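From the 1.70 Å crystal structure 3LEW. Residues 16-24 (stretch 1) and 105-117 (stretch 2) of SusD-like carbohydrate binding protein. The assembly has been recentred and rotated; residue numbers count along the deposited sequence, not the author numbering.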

# COMPACT_ATOMS: atom_id res chain seq x y z
N PHE A 16 2.51 -32.21 -6.18
CA PHE A 16 1.30 -32.25 -5.30
C PHE A 16 1.10 -33.66 -4.70
O PHE A 16 1.38 -34.66 -5.37
CB PHE A 16 0.02 -31.85 -6.07
CG PHE A 16 -0.18 -30.34 -6.17
CD1 PHE A 16 -0.30 -29.55 -5.01
CD2 PHE A 16 -0.28 -29.71 -7.43
CE1 PHE A 16 -0.49 -28.17 -5.10
CE2 PHE A 16 -0.47 -28.32 -7.52
CZ PHE A 16 -0.56 -27.55 -6.34
N GLY A 17 0.57 -33.70 -3.47
CA GLY A 17 0.30 -34.94 -2.77
C GLY A 17 0.05 -34.85 -1.27
O GLY A 17 -0.82 -35.54 -0.74
N LYS A 18 0.82 -34.04 -0.56
CA LYS A 18 0.70 -33.91 0.89
C LYS A 18 0.46 -32.45 1.21
O LYS A 18 0.71 -31.58 0.39
CB LYS A 18 1.99 -34.36 1.59
CG LYS A 18 2.44 -35.77 1.23
CD LYS A 18 3.64 -36.18 2.04
CE LYS A 18 4.09 -37.62 1.73
NZ LYS A 18 4.23 -37.79 0.24
N THR A 19 -0.07 -32.19 2.40
CA THR A 19 -0.28 -30.82 2.85
C THR A 19 0.99 -29.98 2.69
O THR A 19 0.91 -28.85 2.21
CB THR A 19 -0.81 -30.76 4.31
OG1 THR A 19 0.04 -31.53 5.17
CG2 THR A 19 -2.30 -31.29 4.40
N GLY A 20 2.16 -30.52 3.07
CA GLY A 20 3.44 -29.79 2.92
C GLY A 20 3.70 -29.31 1.48
O GLY A 20 4.29 -28.24 1.25
N ASP A 21 3.26 -30.13 0.52
CA ASP A 21 3.46 -29.87 -0.90
C ASP A 21 2.61 -28.68 -1.34
O ASP A 21 3.06 -27.84 -2.11
CB ASP A 21 3.08 -31.10 -1.79
CG ASP A 21 3.95 -32.31 -1.54
OD1 ASP A 21 5.18 -32.13 -1.44
OD2 ASP A 21 3.42 -33.45 -1.45
N ALA A 22 1.38 -28.60 -0.81
CA ALA A 22 0.50 -27.46 -1.09
C ALA A 22 1.08 -26.20 -0.48
O ALA A 22 1.12 -25.14 -1.11
CB ALA A 22 -0.89 -27.73 -0.55
N GLU A 23 1.55 -26.30 0.75
CA GLU A 23 2.15 -25.15 1.40
C GLU A 23 3.37 -24.65 0.63
O GLU A 23 3.59 -23.42 0.54
CB GLU A 23 2.50 -25.49 2.85
CG GLU A 23 3.18 -24.36 3.59
CD GLU A 23 2.96 -24.43 5.09
OE1 GLU A 23 3.40 -25.39 5.74
OE2 GLU A 23 2.37 -23.50 5.65
N LYS A 24 4.13 -25.55 0.03
CA LYS A 24 5.30 -25.13 -0.73
C LYS A 24 4.88 -24.28 -1.92
O LYS A 24 5.53 -23.27 -2.20
CB LYS A 24 6.13 -26.30 -1.19
CG LYS A 24 7.45 -25.87 -1.83
N ASP A 105 -7.95 -30.42 -0.80
CA ASP A 105 -8.87 -31.38 -0.17
C ASP A 105 -8.38 -32.81 -0.29
O ASP A 105 -8.72 -33.65 0.53
CB ASP A 105 -10.32 -31.23 -0.69
CG ASP A 105 -10.97 -29.93 -0.25
OD1 ASP A 105 -10.71 -29.46 0.87
OD2 ASP A 105 -11.74 -29.35 -1.03
N ALA A 106 -7.57 -33.09 -1.30
CA ALA A 106 -7.02 -34.43 -1.49
C ALA A 106 -5.65 -34.61 -0.81
O ALA A 106 -5.08 -35.66 -0.89
CB ALA A 106 -6.90 -34.73 -3.02
N ALA A 107 -5.11 -33.56 -0.18
CA ALA A 107 -3.73 -33.61 0.33
C ALA A 107 -3.63 -34.52 1.57
O ALA A 107 -4.41 -34.38 2.50
CB ALA A 107 -3.25 -32.19 0.68
N GLU A 108 -2.68 -35.44 1.58
CA GLU A 108 -2.42 -36.29 2.77
C GLU A 108 -1.89 -35.43 3.93
O GLU A 108 -0.97 -34.63 3.74
CB GLU A 108 -1.42 -37.39 2.43
CG GLU A 108 -0.93 -38.18 3.64
CD GLU A 108 0.09 -39.25 3.29
OE1 GLU A 108 0.13 -39.67 2.10
OE2 GLU A 108 0.85 -39.69 4.20
N GLY A 109 -2.46 -35.60 5.11
CA GLY A 109 -2.12 -34.79 6.27
C GLY A 109 -3.30 -34.74 7.22
O GLY A 109 -4.22 -35.56 7.11
N THR A 110 -3.27 -33.79 8.14
CA THR A 110 -4.35 -33.58 9.09
C THR A 110 -5.44 -32.71 8.48
O THR A 110 -5.19 -31.84 7.63
CB THR A 110 -3.89 -32.96 10.39
OG1 THR A 110 -3.42 -31.61 10.18
CG2 THR A 110 -2.75 -33.84 11.04
N GLN A 111 -6.66 -32.88 8.97
CA GLN A 111 -7.75 -32.02 8.54
C GLN A 111 -7.50 -30.59 9.00
O GLN A 111 -7.84 -29.63 8.27
CB GLN A 111 -9.10 -32.52 9.06
CG GLN A 111 -10.30 -31.78 8.48
CD GLN A 111 -10.38 -31.94 7.00
OE1 GLN A 111 -10.29 -33.07 6.51
NE2 GLN A 111 -10.60 -30.84 6.28
N ALA A 112 -6.90 -30.42 10.18
CA ALA A 112 -6.49 -29.09 10.64
C ALA A 112 -5.60 -28.38 9.62
O ALA A 112 -5.86 -27.22 9.26
CB ALA A 112 -5.76 -29.17 11.99
N ASP A 113 -4.57 -29.07 9.15
CA ASP A 113 -3.67 -28.49 8.15
C ASP A 113 -4.35 -28.25 6.81
O ASP A 113 -4.15 -27.20 6.21
CB ASP A 113 -2.43 -29.34 7.96
CG ASP A 113 -1.49 -29.24 9.17
OD1 ASP A 113 -1.60 -28.24 9.92
OD2 ASP A 113 -0.63 -30.13 9.32
N ARG A 114 -5.21 -29.18 6.37
CA ARG A 114 -5.95 -28.90 5.15
C ARG A 114 -6.79 -27.64 5.30
O ARG A 114 -6.82 -26.80 4.38
CB ARG A 114 -6.83 -30.09 4.72
CG ARG A 114 -6.06 -31.25 4.05
CD ARG A 114 -6.98 -32.34 3.47
NE ARG A 114 -7.66 -33.04 4.53
CZ ARG A 114 -7.13 -34.04 5.24
NH1 ARG A 114 -5.92 -34.52 4.96
NH2 ARG A 114 -7.81 -34.59 6.23
N ASN A 115 -7.52 -27.49 6.41
CA ASN A 115 -8.36 -26.29 6.57
C ASN A 115 -7.55 -25.02 6.58
O ASN A 115 -7.88 -24.04 5.89
CB ASN A 115 -9.19 -26.35 7.87
CG ASN A 115 -10.25 -27.43 7.88
OD1 ASN A 115 -10.57 -28.06 6.87
ND2 ASN A 115 -10.81 -27.66 9.07
N ARG A 116 -6.46 -25.02 7.35
CA ARG A 116 -5.64 -23.83 7.54
C ARG A 116 -4.95 -23.40 6.25
O ARG A 116 -4.92 -22.20 5.92
CB ARG A 116 -4.64 -24.08 8.66
CG ARG A 116 -3.78 -22.90 9.02
CD ARG A 116 -2.45 -22.93 8.30
NE ARG A 116 -1.67 -24.12 8.63
CZ ARG A 116 -0.53 -24.46 8.04
NH1 ARG A 116 0.00 -23.70 7.08
NH2 ARG A 116 0.09 -25.57 8.42
N ILE A 117 -4.41 -24.38 5.50
CA ILE A 117 -3.77 -24.12 4.21
C ILE A 117 -4.79 -23.59 3.17
O ILE A 117 -4.54 -22.59 2.47
CB ILE A 117 -3.02 -25.34 3.68
CG1 ILE A 117 -1.82 -25.65 4.60
CG2 ILE A 117 -2.50 -25.09 2.24
CD1 ILE A 117 -1.21 -26.98 4.37
O HOH W 1 1.25 -39.06 -0.60
O HOH W 2 -0.71 -32.27 7.72

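Two short loops, each leading into a helix, meet along their backbones before the helices run on side by side. The loops are joined by a single beta bridge between Lys18 and Glu108, defined by two nearly linear hydrogen bonds: Glu108 N donates to Gly17 O (3.0 Å, 170°) and Thr19 N donates to Glu108 O (2.9 Å, 165°). Beyond it, helices 19-24 and 111-117 point in nearly the same direction, with an angle of 17° and a closest axial approach of 10.3 Å. In all, 498 Å² is buried.

Thr19 covers the most surface, 110 Å². Its backbone amide serves the bridge, while its methyl packs 3.8 Å from CG of Arg114 (Thr19 CG2) and 3.9 Å from CB of Ala107. The same methyl lies 4.0 Å from Gly109 CA; an ideal CB there would fall 2.6 Å from Thr19 CG2, a clash, and the backbone angles of Gly109 independently call for glycine. The hydroxyl takes a polar route: water 2 lies 2.8 Å from Thr19 OG1, accepts from Thr110 N at 3.0 Å and donates to Asp113 OD2 at 2.7 Å, tying Thr19 to the start of the second helix.

Ile117, with 71 Å² covered, points toward the first helix and packs against Thr19 and Ala22, which lie three residues apart on it. Its CD1 reaches 3.8 Å from Thr19 CB, and its CG2 lies 4.2 Å from Ala22 CB, a small side chain directed toward the second stretch.

Glu108 contributes 65 Å², much of its role being backbone: besides the bridge, its O lies 3.4 Å from Lys18 CA in a CA-H...O contact. Farther along, charge closes the interface. Arg116 NH1 donates to Glu23 OE2 at 2.8 Å and 149°, a salt bridge in which the carboxylate oxygen sits at the guanidinium edge, near its plane.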